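Local coordinates for protein ribonucleoside-diphosphate reductase small chain 2 (Saccharomyces cerevisiae, PDB 1JK0) that provides deoxyribonucleotides for DNA synthesis as a small-chain component of ribonucleotide reductase, and is required for folding of its partner small chain and assembly with the large subunits, at residues Y194-F198 against N213-C217. Numbering follows the deposited sequence.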
# COMPACT_ATOMS: atom_id res chain seq x y z
N TYR B 194 -8.70 -23.91 -11.36
CA TYR B 194 -7.34 -24.43 -11.38
C TYR B 194 -7.33 -25.92 -11.72
O TYR B 194 -6.52 -26.38 -12.52
CB TYR B 194 -6.67 -24.21 -10.02
CG TYR B 194 -6.92 -22.84 -9.44
CD1 TYR B 194 -7.48 -22.69 -8.17
CD2 TYR B 194 -6.62 -21.68 -10.16
CE1 TYR B 194 -7.72 -21.44 -7.63
CE2 TYR B 194 -6.86 -20.42 -9.63
CZ TYR B 194 -7.41 -20.30 -8.36
OH TYR B 194 -7.65 -19.07 -7.81
N ALA B 195 -8.24 -26.67 -11.09
CA ALA B 195 -8.33 -28.10 -11.33
C ALA B 195 -8.46 -28.35 -12.84
O ALA B 195 -7.86 -29.29 -13.38
CB ALA B 195 -9.54 -28.66 -10.60
N SER B 196 -9.23 -27.51 -13.51
CA SER B 196 -9.45 -27.63 -14.95
C SER B 196 -8.21 -27.33 -15.75
O SER B 196 -7.74 -28.16 -16.52
CB SER B 196 -10.56 -26.68 -15.40
OG SER B 196 -11.75 -26.93 -14.68
N MET B 197 -7.68 -26.12 -15.56
CA MET B 197 -6.49 -25.68 -16.27
C MET B 197 -5.29 -26.56 -16.00
O MET B 197 -4.40 -26.67 -16.84
CB MET B 197 -6.17 -24.22 -15.91
CG MET B 197 -7.19 -23.24 -16.45
SD MET B 197 -7.48 -23.43 -18.22
CE MET B 197 -9.17 -24.05 -18.22
N PHE B 198 -5.24 -27.19 -14.84
CA PHE B 198 -4.12 -28.07 -14.56
C PHE B 198 -4.23 -29.24 -15.54
O PHE B 198 -3.23 -29.83 -15.96
CB PHE B 198 -4.16 -28.57 -13.10
CG PHE B 198 -3.21 -27.83 -12.18
CD1 PHE B 198 -3.70 -27.04 -11.14
CD2 PHE B 198 -1.83 -27.94 -12.34
CE1 PHE B 198 -2.83 -26.36 -10.28
CE2 PHE B 198 -0.95 -27.26 -11.48
CZ PHE B 198 -1.45 -26.48 -10.46
N ASN B 213 -1.01 -20.44 -14.11
CA ASN B 213 -1.94 -21.17 -13.27
C ASN B 213 -1.22 -21.78 -12.08
O ASN B 213 -1.68 -21.68 -10.96
CB ASN B 213 -2.64 -22.27 -14.07
CG ASN B 213 -3.78 -22.91 -13.29
OD1 ASN B 213 -4.83 -22.30 -13.08
ND2 ASN B 213 -3.58 -24.15 -12.83
N ARG B 214 -0.09 -22.43 -12.33
CA ARG B 214 0.67 -23.03 -11.24
C ARG B 214 0.87 -22.01 -10.10
O ARG B 214 0.67 -22.32 -8.93
CB ARG B 214 2.02 -23.53 -11.75
CG ARG B 214 2.73 -24.54 -10.85
CD ARG B 214 4.02 -25.12 -11.50
NE ARG B 214 3.79 -25.64 -12.85
CZ ARG B 214 4.05 -24.97 -13.97
NH1 ARG B 214 4.56 -23.75 -13.92
NH2 ARG B 214 3.77 -25.50 -15.16
N ASN B 215 1.23 -20.78 -10.48
CA ASN B 215 1.48 -19.69 -9.53
C ASN B 215 0.28 -19.21 -8.73
O ASN B 215 0.31 -19.15 -7.50
CB ASN B 215 2.06 -18.47 -10.24
CG ASN B 215 3.42 -18.71 -10.79
OD1 ASN B 215 4.17 -19.54 -10.29
ND2 ASN B 215 3.77 -17.97 -11.83
N ILE B 216 -0.75 -18.79 -9.45
CA ILE B 216 -1.95 -18.28 -8.83
C ILE B 216 -2.46 -19.30 -7.82
O ILE B 216 -2.83 -18.95 -6.69
CB ILE B 216 -3.03 -17.96 -9.91
CG1 ILE B 216 -2.48 -16.88 -10.85
CG2 ILE B 216 -4.33 -17.50 -9.27
CD1 ILE B 216 -3.41 -16.50 -11.99
N CYS B 217 -2.44 -20.56 -8.21
CA CYS B 217 -2.92 -21.62 -7.35
C CYS B 217 -2.02 -21.69 -6.13
O CYS B 217 -2.50 -21.87 -5.02
CB CYS B 217 -2.90 -22.96 -8.08
SG CYS B 217 -3.97 -24.20 -7.36
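Chi1 of Asn213 near trans (-171°) swings its amide away from the backbone N and in among Tyr194, Met197 and Phe198, while Cys217, whose SG is likewise trans to its N, brings its sulfur to both rings. The contact joins two consecutive helices, 191-200 and 207-232, in a near-antiparallel pair within the ferritin-like helical fold of ribonucleotide reductase small chains; the axes of the short segments run at 154° and approach to 10.3 Å. The two ends of the Asn213 amide are used differently. Its OD1 lies near the plane of the Tyr194 ring, at the edge, 3.5 Å from CD2, and also touches the CB of Met197. Its ND2 sits over one face of the Phe198 ring, nearer the CD1-CE1 bond than the ring centre and 3.4 Å from CD1, with the amide and ring planes turned 77° apart. Cys217 makes two sulfur-aromatic contacts: SG approaches Tyr194 obliquely, 4.4 Å from the ring centroid, but meets Phe198 at its edge. Toward the hydroxyl end of the ring, Tyr194 CE2 packs on Ile216 CG2 at 3.9 Å. Ile216 continues the packing onto Tyr127 and Tyr131 of helix 111-138, the latter a predicted active-site residue, and Met197 rests on Tyr81 and Leu85. Replacing Tyr194 with alanine would probably open a gap beside Ile216 and Cys217 and leave Arg220 NH2 without its weak hydrogen bond to the phenol oxygen. On the exposed side, Phe198 CZ reaches the backbone of Arg214, 4.1 Å from CA, and Phe198 CE1 lies 3.8 Å from Cys217 SG.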